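Local coordinates for protein aminoglycoside phosphotransferase (Alicyclobacillus acidocaldarius subsp. acidocaldarius, PDB 4PDY) that probably transfers a phosphoryl group to a small-molecule acceptor, as a member of the aminoglycoside phosphotransferase family related to protein kinases, at residues A[155-158]-A[159-163]; A[163-166]-A[167-170]; A[193-196]-A[197-200]; A[321-324]-A[325-328]. All coordinates share one frame; numbering follows the deposited sequence.

Contact 1 of 4, residues A[155-158]-A[159-163]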
loop_
_atom_site.group_PDB
_atom_site.type_symbol
_atom_site.label_atom_id
_atom_site.label_comp_id
_atom_site.label_asym_id
_atom_site.label_seq_id
_atom_site.Cartn_x
_atom_site.Cartn_y
_atom_site.Cartn_z
ATOM N N PHE A 155 12.766 -7.021 -9.243
ATOM C CA PHE A 155 13.143 -7.025 -10.655
ATOM C C PHE A 155 12.268 -8.001 -11.462
ATOM O O PHE A 155 11.734 -7.643 -12.504
ATOM C CB PHE A 155 14.627 -7.353 -10.869
ATOM C CG PHE A 155 14.993 -7.515 -12.320
ATOM C CD1 PHE A 155 15.252 -6.400 -13.113
ATOM C CD2 PHE A 155 15.057 -8.777 -12.905
ATOM C CE1 PHE A 155 15.584 -6.541 -14.447
ATOM C CE2 PHE A 155 15.351 -8.911 -14.249
ATOM C CZ PHE A 155 15.615 -7.799 -15.021
ATOM N N GLY A 156 12.142 -9.235 -10.985
ATOM C CA GLY A 156 11.407 -10.267 -11.725
ATOM C C GLY A 156 9.947 -9.898 -11.903
ATOM O O GLY A 156 9.354 -10.181 -12.938
ATOM N N LEU A 157 9.371 -9.280 -10.883
ATOM C CA LEU A 157 7.983 -8.839 -10.937
ATOM C C LEU A 157 7.779 -7.833 -12.069
ATOM O O LEU A 157 6.894 -7.982 -12.913
ATOM C CB LEU A 157 7.606 -8.220 -9.592
ATOM C CG LEU A 157 6.214 -7.622 -9.428
ATOM C CD1 LEU A 157 5.142 -8.707 -9.385
ATOM C CD2 LEU A 157 6.199 -6.797 -8.151
ATOM N N PHE A 158 8.642 -6.826 -12.115
ATOM C CA PHE A 158 8.534 -5.806 -13.132
ATOM C C PHE A 158 8.943 -6.308 -14.524
ATOM O O PHE A 158 8.348 -5.892 -15.527
ATOM C CB PHE A 158 9.264 -4.535 -12.707
ATOM C CG PHE A 158 8.479 -3.711 -11.696
ATOM C CD1 PHE A 158 7.340 -3.018 -12.079
ATOM C CD2 PHE A 158 8.842 -3.674 -10.366
ATOM C CE1 PHE A 158 6.601 -2.277 -11.166
ATOM C CE2 PHE A 158 8.112 -2.938 -9.443
ATOM C CZ PHE A 158 7.001 -2.236 -9.847
ATOM N N GLN A 159 9.937 -7.210 -14.592
ATOM C CA GLN A 159 10.289 -7.810 -15.873
ATOM C C GLN A 159 9.093 -8.550 -16.482
ATOM O O GLN A 159 8.817 -8.441 -17.673
ATOM C CB GLN A 159 11.469 -8.751 -15.719
ATOM C CG GLN A 159 11.869 -9.401 -17.019
ATOM C CD GLN A 159 13.141 -10.174 -16.858
ATOM O OE1 GLN A 159 13.205 -11.139 -16.097
ATOM N NE2 GLN A 159 14.171 -9.722 -17.537
ATOM N N ALA A 160 8.375 -9.293 -15.644
ATOM C CA ALA A 160 7.214 -10.035 -16.100
ATOM C C ALA A 160 6.108 -9.090 -16.574
ATOM O O ALA A 160 5.473 -9.321 -17.604
ATOM C CB ALA A 160 6.703 -10.939 -14.984
ATOM N N ARG A 161 5.923 -8.002 -15.834
ATOM C CA ARG A 161 4.917 -6.991 -16.208
ATOM C C ARG A 161 5.253 -6.326 -17.543
ATOM O O ARG A 161 4.377 -6.093 -18.374
ATOM C CB ARG A 161 4.744 -5.939 -15.107
ATOM C CG ARG A 161 4.126 -6.539 -13.854
ATOM C CD ARG A 161 4.191 -5.578 -12.688
ATOM N NE ARG A 161 3.408 -6.087 -11.559
ATOM C CZ ARG A 161 3.399 -5.524 -10.359
ATOM N NH1 ARG A 161 4.141 -4.447 -10.120
ATOM N NH2 ARG A 161 2.643 -6.032 -9.392
ATOM N N TRP A 162 6.547 -6.070 -17.768
ATOM C CA TRP A 162 6.957 -5.485 -19.034
ATOM C C TRP A 162 6.660 -6.459 -20.199
ATOM O O TRP A 162 6.121 -6.078 -21.238
ATOM C CB TRP A 162 8.457 -5.125 -19.017
ATOM C CG TRP A 162 9.028 -4.922 -20.405
ATOM C CD1 TRP A 162 10.091 -5.582 -20.960
ATOM C CD2 TRP A 162 8.514 -4.064 -21.423
ATOM N NE1 TRP A 162 10.277 -5.170 -22.259
ATOM C CE2 TRP A 162 9.313 -4.245 -22.571
ATOM C CE3 TRP A 162 7.433 -3.170 -21.480
ATOM C CZ2 TRP A 162 9.091 -3.538 -23.757
ATOM C CZ3 TRP A 162 7.203 -2.474 -22.661
ATOM C CH2 TRP A 162 8.031 -2.666 -23.788
ATOM N N ARG A 163 7.037 -7.718 -20.018
ATOM C CA ARG A 163 6.792 -8.722 -21.041
ATOM C C ARG A 163 5.304 -8.838 -21.359
ATOM O O ARG A 163 4.906 -8.919 -22.510
ATOM C CB ARG A 163 7.367 -10.070 -20.610
ATOM C CG ARG A 163 8.888 -10.070 -20.638
ATOM C CD ARG A 163 9.484 -11.295 -19.989
ATOM N NE ARG A 163 10.929 -11.338 -20.232
ATOM C CZ ARG A 163 11.787 -12.122 -19.589
ATOM N NH1 ARG A 163 11.372 -12.943 -18.628
ATOM N NH2 ARG A 163 13.073 -12.069 -19.904
HETATM O O HOH W 1 10.416 -12.028 -14.732
#

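Contact 2 of 4, residues A[163-166]-A[167-170]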
loop_
_atom_site.group_PDB
_atom_site.type_symbol
_atom_site.label_atom_id
_atom_site.label_comp_id
_atom_site.label_asym_id
_atom_site.label_seq_id
_atom_site.Cartn_x
_atom_site.Cartn_y
_atom_site.Cartn_z
ATOM N N ARG A 163 7.037 -7.718 -20.018
ATOM C CA ARG A 163 6.792 -8.722 -21.041
ATOM C C ARG A 163 5.304 -8.838 -21.359
ATOM O O ARG A 163 4.906 -8.919 -22.510
ATOM C CB ARG A 163 7.367 -10.070 -20.610
ATOM C CG ARG A 163 8.888 -10.070 -20.638
ATOM C CD ARG A 163 9.484 -11.295 -19.989
ATOM N NE ARG A 163 10.929 -11.338 -20.232
ATOM C CZ ARG A 163 11.787 -12.122 -19.589
ATOM N NH1 ARG A 163 11.372 -12.943 -18.628
ATOM N NH2 ARG A 163 13.073 -12.069 -19.904
ATOM N N ASP A 164 4.480 -8.758 -20.317
ATOM C CA ASP A 164 3.020 -8.786 -20.474
ATOM C C ASP A 164 2.514 -7.567 -21.255
ATOM O O ASP A 164 1.754 -7.685 -22.218
ATOM C CB ASP A 164 2.415 -8.830 -19.075
ATOM C CG ASP A 164 0.905 -9.053 -19.068
ATOM O OD1 ASP A 164 0.350 -9.692 -19.972
ATOM O OD2 ASP A 164 0.265 -8.559 -18.115
ATOM N N LEU A 165 2.974 -6.386 -20.840
ATOM C CA LEU A 165 2.567 -5.147 -21.479
ATOM C C LEU A 165 2.881 -5.157 -22.983
ATOM O O LEU A 165 2.037 -4.791 -23.793
ATOM C CB LEU A 165 3.204 -3.945 -20.786
ATOM C CG LEU A 165 2.798 -2.548 -21.275
ATOM C CD1 LEU A 165 1.280 -2.348 -21.251
ATOM C CD2 LEU A 165 3.494 -1.502 -20.419
ATOM N N ARG A 166 4.094 -5.576 -23.347
ATOM C CA ARG A 166 4.488 -5.659 -24.748
ATOM C C ARG A 166 3.603 -6.631 -25.536
ATOM O O ARG A 166 3.173 -6.328 -26.646
ATOM C CB ARG A 166 5.952 -6.078 -24.839
ATOM C CG ARG A 166 6.628 -5.718 -26.145
ATOM C CD ARG A 166 8.092 -6.117 -26.070
ATOM N NE ARG A 166 8.262 -7.443 -25.484
ATOM C CZ ARG A 166 9.444 -8.014 -25.263
ATOM N NH1 ARG A 166 10.550 -7.357 -25.564
ATOM N NH2 ARG A 166 9.521 -9.224 -24.727
ATOM N N GLN A 167 3.322 -7.793 -24.950
ATOM C CA GLN A 167 2.433 -8.759 -25.587
ATOM C C GLN A 167 1.032 -8.209 -25.774
ATOM O O GLN A 167 0.433 -8.414 -26.816
ATOM C CB GLN A 167 2.394 -10.078 -24.818
ATOM C CG GLN A 167 3.642 -10.926 -25.006
ATOM C CD GLN A 167 4.006 -11.142 -26.473
ATOM O OE1 GLN A 167 3.163 -11.550 -27.284
ATOM N NE2 GLN A 167 5.275 -10.859 -26.827
HETATM N N MSE A 168 0.531 -7.485 -24.776
HETATM C CA MSE A 168 -0.818 -6.914 -24.838
HETATM C C MSE A 168 -0.935 -5.901 -25.939
HETATM O O MSE A 168 -1.885 -5.948 -26.684
HETATM C CB MSE A 168 -1.231 -6.333 -23.497
HETATM C CG MSE A 168 -1.417 -7.520 -22.557
HETATM SE SE MSE A 168 -2.165 -6.941 -20.880
HETATM C CE MSE A 168 -0.669 -5.954 -20.113
ATOM N N TRP A 169 0.038 -5.006 -26.129
ATOM C CA TRP A 169 -0.153 -4.060 -27.229
ATOM C C TRP A 169 0.099 -4.693 -28.605
ATOM O O TRP A 169 -0.494 -4.269 -29.587
ATOM C CB TRP A 169 0.544 -2.721 -27.037
ATOM C CG TRP A 169 1.996 -2.700 -27.181
ATOM C CD1 TRP A 169 2.748 -3.169 -28.234
ATOM C CD2 TRP A 169 2.912 -2.119 -26.265
ATOM N NE1 TRP A 169 4.077 -2.923 -28.010
ATOM C CE2 TRP A 169 4.214 -2.283 -26.808
ATOM C CE3 TRP A 169 2.768 -1.465 -25.043
ATOM C CZ2 TRP A 169 5.352 -1.816 -26.164
ATOM C CZ3 TRP A 169 3.910 -0.995 -24.408
ATOM C CH2 TRP A 169 5.181 -1.186 -24.963
ATOM N N LEU A 170 0.925 -5.733 -28.672
ATOM C CA LEU A 170 1.019 -6.519 -29.899
ATOM C C LEU A 170 -0.326 -7.160 -30.234
ATOM O O LEU A 170 -0.764 -7.162 -31.391
ATOM C CB LEU A 170 2.101 -7.591 -29.788
ATOM C CG LEU A 170 3.543 -7.077 -29.689
ATOM C CD1 LEU A 170 4.483 -8.243 -29.403
ATOM C CD2 LEU A 170 3.975 -6.328 -30.949
HETATM O O HOH W 2 6.772 -9.779 -24.455
#

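Contact 3 of 4, residues A[193-196]-A[197-200]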
loop_
_atom_site.group_PDB
_atom_site.type_symbol
_atom_site.label_atom_id
_atom_site.label_comp_id
_atom_site.label_asym_id
_atom_site.label_seq_id
_atom_site.Cartn_x
_atom_site.Cartn_y
_atom_site.Cartn_z
ATOM N N HIS A 193 7.256 1.883 -23.569
ATOM C CA HIS A 193 8.481 1.098 -23.791
ATOM C C HIS A 193 9.692 1.797 -23.156
ATOM O O HIS A 193 10.475 1.171 -22.427
ATOM C CB HIS A 193 8.675 0.863 -25.295
ATOM C CG HIS A 193 9.861 0.016 -25.653
ATOM N ND1 HIS A 193 10.310 -0.103 -26.947
ATOM C CD2 HIS A 193 10.675 -0.759 -24.900
ATOM C CE1 HIS A 193 11.354 -0.912 -26.978
ATOM N NE2 HIS A 193 11.600 -1.321 -25.748
ATOM N N ARG A 194 9.815 3.094 -23.393
ATOM C CA ARG A 194 10.932 3.868 -22.846
ATOM C C ARG A 194 10.939 3.811 -21.323
ATOM O O ARG A 194 11.959 3.557 -20.693
ATOM C CB ARG A 194 10.880 5.327 -23.305
ATOM C CG ARG A 194 12.167 6.077 -23.012
ATOM C CD ARG A 194 12.108 7.591 -23.196
ATOM N NE ARG A 194 11.136 8.045 -24.190
ATOM C CZ ARG A 194 10.040 8.772 -23.947
ATOM N NH1 ARG A 194 9.723 9.183 -22.730
ATOM N NH2 ARG A 194 9.252 9.109 -24.957
ATOM N N ASP A 195 9.772 4.036 -20.720
ATOM C CA ASP A 195 9.695 4.027 -19.272
ATOM C C ASP A 195 9.999 2.651 -18.667
ATOM O O ASP A 195 10.702 2.548 -17.663
ATOM C CB ASP A 195 8.298 4.458 -18.812
ATOM C CG ASP A 195 8.065 5.964 -18.854
ATOM O OD1 ASP A 195 9.025 6.745 -18.993
ATOM O OD2 ASP A 195 6.876 6.360 -18.714
ATOM N N ALA A 196 9.441 1.588 -19.253
ATOM C CA ALA A 196 9.716 0.242 -18.761
ATOM C C ALA A 196 11.214 -0.079 -18.862
ATOM O O ALA A 196 11.786 -0.633 -17.926
ATOM C CB ALA A 196 8.910 -0.796 -19.523
ATOM N N ALA A 197 11.831 0.255 -20.001
ATOM C CA ALA A 197 13.259 0.012 -20.191
ATOM C C ALA A 197 14.104 0.784 -19.186
ATOM O O ALA A 197 15.052 0.235 -18.629
ATOM C CB ALA A 197 13.660 0.342 -21.621
ATOM N N GLU A 198 13.741 2.047 -18.922
ATOM C CA GLU A 198 14.493 2.864 -17.964
ATOM C C GLU A 198 14.347 2.305 -16.562
ATOM O O GLU A 198 15.304 2.281 -15.800
ATOM C CB GLU A 198 14.054 4.331 -18.011
ATOM C CG GLU A 198 14.444 5.033 -19.308
ATOM C CD GLU A 198 13.955 6.469 -19.402
ATOM O OE1 GLU A 198 13.399 6.966 -18.420
ATOM O OE2 GLU A 198 14.144 7.116 -20.455
ATOM N N SER A 199 13.140 1.833 -16.235
ATOM C CA SER A 199 12.910 1.226 -14.925
ATOM C C SER A 199 13.735 -0.045 -14.709
ATOM O O SER A 199 14.429 -0.187 -13.701
ATOM C CB SER A 199 11.417 0.921 -14.746
ATOM O OG SER A 199 11.194 0.114 -13.598
ATOM N N LEU A 200 13.668 -0.960 -15.670
ATOM C CA LEU A 200 14.411 -2.207 -15.549
ATOM C C LEU A 200 15.920 -1.948 -15.517
ATOM O O LEU A 200 16.613 -2.613 -14.778
ATOM C CB LEU A 200 14.039 -3.178 -16.664
ATOM C CG LEU A 200 12.577 -3.664 -16.657
ATOM C CD1 LEU A 200 12.306 -4.521 -17.881
ATOM C CD2 LEU A 200 12.266 -4.448 -15.401
#

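Contact 4 of 4, residues A[321-324]-A[325-328]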
loop_
_atom_site.group_PDB
_atom_site.type_symbol
_atom_site.label_atom_id
_atom_site.label_comp_id
_atom_site.label_asym_id
_atom_site.label_seq_id
_atom_site.Cartn_x
_atom_site.Cartn_y
_atom_site.Cartn_z
ATOM N N GLN A 321 -11.682 1.018 -17.303
ATOM C CA GLN A 321 -10.313 0.889 -17.794
ATOM C C GLN A 321 -9.990 2.011 -18.764
ATOM O O GLN A 321 -8.885 2.550 -18.759
ATOM C CB GLN A 321 -10.141 -0.468 -18.478
ATOM C CG GLN A 321 -10.230 -1.635 -17.526
ATOM C CD GLN A 321 -10.695 -2.913 -18.186
ATOM O OE1 GLN A 321 -10.922 -2.952 -19.396
ATOM N NE2 GLN A 321 -10.874 -3.963 -17.390
ATOM N N LEU A 322 -10.927 2.346 -19.634
ATOM C CA LEU A 322 -10.715 3.447 -20.574
ATOM C C LEU A 322 -10.610 4.767 -19.826
ATOM O O LEU A 322 -9.706 5.575 -20.098
ATOM C CB LEU A 322 -11.783 3.507 -21.665
ATOM C CG LEU A 322 -11.616 4.672 -22.642
ATOM C CD1 LEU A 322 -10.285 4.614 -23.407
ATOM C CD2 LEU A 322 -12.784 4.713 -23.600
ATOM N N ASP A 323 -11.494 4.975 -18.841
ATOM C CA ASP A 323 -11.404 6.180 -17.989
ATOM C C ASP A 323 -9.984 6.280 -17.408
ATOM O O ASP A 323 -9.358 7.339 -17.452
ATOM C CB ASP A 323 -12.413 6.177 -16.808
ATOM C CG ASP A 323 -13.864 6.149 -17.243
ATOM O OD1 ASP A 323 -14.161 6.532 -18.388
ATOM O OD2 ASP A 323 -14.723 5.757 -16.409
ATOM N N ALA A 324 -9.494 5.175 -16.845
ATOM C CA ALA A 324 -8.175 5.192 -16.200
ATOM C C ALA A 324 -7.025 5.460 -17.177
ATOM O O ALA A 324 -6.135 6.245 -16.879
ATOM C CB ALA A 324 -7.938 3.891 -15.465
ATOM N N LEU A 325 -7.080 4.837 -18.355
ATOM C CA LEU A 325 -6.018 5.037 -19.337
ATOM C C LEU A 325 -6.062 6.464 -19.910
ATOM O O LEU A 325 -5.019 7.085 -20.156
ATOM C CB LEU A 325 -6.108 4.000 -20.443
ATOM C CG LEU A 325 -4.873 3.954 -21.341
ATOM C CD1 LEU A 325 -3.670 3.448 -20.574
ATOM C CD2 LEU A 325 -5.147 3.060 -22.528
ATOM N N GLN A 326 -7.277 7.011 -20.064
ATOM C CA GLN A 326 -7.431 8.392 -20.511
ATOM C C GLN A 326 -6.798 9.361 -19.510
ATOM O O GLN A 326 -6.079 10.295 -19.899
ATOM C CB GLN A 326 -8.900 8.773 -20.720
ATOM C CG GLN A 326 -9.514 8.164 -21.971
ATOM C CD GLN A 326 -11.021 8.286 -22.039
ATOM O OE1 GLN A 326 -11.700 8.402 -21.016
ATOM N NE2 GLN A 326 -11.546 8.287 -23.234
ATOM N N GLN A 327 -7.055 9.141 -18.224
ATOM C CA GLN A 327 -6.457 9.988 -17.207
ATOM C C GLN A 327 -4.938 9.864 -17.190
ATOM O O GLN A 327 -4.248 10.861 -17.000
ATOM C CB GLN A 327 -7.012 9.689 -15.810
ATOM C CG GLN A 327 -6.271 10.440 -14.701
ATOM C CD GLN A 327 -7.066 10.615 -13.426
ATOM O OE1 GLN A 327 -8.260 10.931 -13.458
ATOM N NE2 GLN A 327 -6.395 10.444 -12.281
ATOM N N TYR A 328 -4.416 8.654 -17.398
ATOM C CA TYR A 328 -2.965 8.487 -17.455
ATOM C C TYR A 328 -2.394 9.298 -18.626
ATOM O O TYR A 328 -1.378 9.974 -18.495
ATOM C CB TYR A 328 -2.609 7.015 -17.622
ATOM C CG TYR A 328 -1.110 6.746 -17.548
ATOM C CD1 TYR A 328 -0.491 6.524 -16.326
ATOM C CD2 TYR A 328 -0.327 6.749 -18.682
ATOM C CE1 TYR A 328 0.867 6.296 -16.241
ATOM C CE2 TYR A 328 1.026 6.500 -18.601
ATOM C CZ TYR A 328 1.611 6.278 -17.376
ATOM O OH TYR A 328 2.962 6.030 -17.268
HETATM O O HOH W 3 -14.162 7.106 -20.789
#

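Contact 1 of 4, residues A[155-158]-A[159-163]
Arg161 reaches back one turn and lays its guanidinium group over Leu157. The leucine's apolar branch packs on the flat face of the group: Leu157 CG stands 3.6 Å above the guanidinium plane, over its centre, and its methyls CD1 and CD2 lie near NH2 and NH1. With chi1 at -67° and an extended chain beyond, Arg161 runs back towards the start of the helix. Its NH1 also comes to 3.4 Å from Phe158 CE1, which sits at the guanidinium edge, in plane. The ring and guanidinium planes are 85° apart, and with 5.0 Å between CZ and the ring centroid any cation-pi attraction is at most weak. Replaced by an alanine, Arg161 would no longer cover Leu157, and the flank of Phe158 is likely to pack less closely.

Amide and ring meet on another side: Gln159 NE2 is 3.5 Å from Phe155 CZ, the two planes 68° apart. Water 1 then joins Gln159 OE1 to Gly156 O, donating 2.8 Å to the latter.

Backbone bonds set the spacing, as with Gln159 N to Phe155 O at 2.8 Å. Phe158 meets Phe203 and Phe301, while Phe155 rests on Leu200. The pairs within 155-163 are i to i+3 and i to i+4 contacts of alpha-helix 154-173, whose aromatic face packs against helix 189-203 and the loop at Phe301.

Contact 2 of 4, residues A[163-166]-A[167-170]
Asp164 and Met168, a selenomethionine here, touch one turn apart on the side of helix 154-173 that faces helix 303-315. The terminal methyl CE lies 3.4 Å from Asp164 OD2, and the selenium 3.8 Å from OD1. With CG anti to the carbonyl carbon (chi1 -69°) and a bend at chi3, the selenomethionine folds back across the carboxylate.

On the next flank Leu165 CG packs 3.7 Å from Trp169 CZ3. Trp169 adopts the crowded chi1 position, with CG between the backbone N and the carbonyl carbon (73°), which turns the indole back over the preceding turn. Arg166 CA then sits over the six-membered ring, 4.1 Å from its centroid and 17° off the normal, a CH-pi contact.

Beneath these side chains the backbone supplies the frame: Met168 N bonds to Asp164 O at 2.8 Å. On the solvent side water 2 donates to Arg163 O and accepts from Gln167 NE2 at 3.0 Å; its further link to Arg166 is doubtful, since that side chain has two conformers.

The second shell fixes the acid. Asp164 OD2 is hydrogen-bonded to His310 ND1 and Trp306 NE1, and OD1 to His314 NE2, all on helix 303-315, while Trp169 meets Trp162 and His193. Three donors around the carboxylate would probably favour its charged form, and the selenomethionine adds a packing contact.

Contact 3 of 4, residues A[193-196]-A[197-200]
Helix 189-203 is an amphipathic element of the helical part of the molecule, and Arg194 and Glu198 form an i to i+4 pair on it. The two side chains lie side by side and point the same way, yet they make no salt bridge: Arg194 NE and Glu198 OE2 are 4.9 Å apart. The touching is done by methylenes, since Glu198 OE2 stands 3.4 Å from both CG and CD of the arginine. Arg194 starts with CG anti to the backbone N (chi1 -167°) but bends at chi3, and this bend carries its guanidinium away from the carboxylate, whose plane it meets at 47°. Opposite charges at this spacing could still attract each other weakly.

Asp195 brings a second acid close, OD1 to Glu198 OE1 at 4.4 Å. That approach is probably offset by bases from elsewhere in the chain: Asp195 OD2 is salt-bridged to Arg335 and OD1 to Arg300, while Glu198 has weak, long ion pairs with Arg300 and Arg343. Ser199 OG bonds to Ala297 O, tying the same side of the helix to helix 289-300.

The backbone ladder is regular, as Leu200 N to Ala196 O at 3.0 Å with an N-H...O angle of 171° attests. Leu200 CG also comes to 3.4 Å from that carbonyl oxygen. Ala196 packs on Trp162 and Phe301, and His193 meets the Trp162 ring nearly parallel to it. Ala196 and Leu200, with the His193 ring, thus face helix 154-173, while acids face a cluster of arginines: the division expected of a helix wedged within an alpha-helical bundle.

Contact 4 of 4, residues A[321-324]-A[325-328]
Leu322 holds CG anti to its own nitrogen (chi1 178°), while Gln326 starts with CG anti to the carbonyl carbon (chi1 -74°) and stays extended, and together these torsions bring the two side chains into contact. They make an i to i+4 pair in the long alpha-helix 319-347. The side chains cross obliquely, and Leu322 CG lies 3.7 Å from Gln326 NE2, with CD1 and CD2 close by, so the amide rests against an isobutyl group. Cutting Leu322 back to an alanine is likely to leave the Gln326 amide without apolar support and freer to turn.

The other end of that amide meets solvent: water 3 lies 2.8 Å from Gln326 OE1 and also near Asp323 OD1, but acceptors in reach outnumber its protons, so these bonds are doubtful. The Asp323 and Gln326 planes are 25° apart.

Elsewhere the helix is anchored by residues turned inward. Gln321 OE1 is bonded to Arg312 NH1 and its NE2 to Ala316 O, Leu325 packs on Phe181 and Leu184, and Ala324 rests on Ile308. Gln326 N donates to Leu322 O at 2.8 Å, and Gln326 CG lies 3.2 Å from the same oxygen.

All four are single-helix contacts, differing in what flanks them. Contacts 1 and 2 share helix 154-173 and Arg163, but contact 1 lies at the surface while contacts 2, 3 and 4 are partly buried. Contact 3, on helix 189-203, packs against contact 1, and Trp162 is the shared meeting point of contacts 1, 2 and 3. Contact 4, on helix 319-347, touches contact 3 at Tyr328 OH and Asp195 OD2, 4.2 Å apart, but its nearest atoms stay about 11 Å from contact 1 and about 8 Å from contact 2. Apolar and aromatic packing dominates contact 1, a carboxylate held by helix 303-315 contact 2, charge balance contact 3 and amide-leucine packing contact 4.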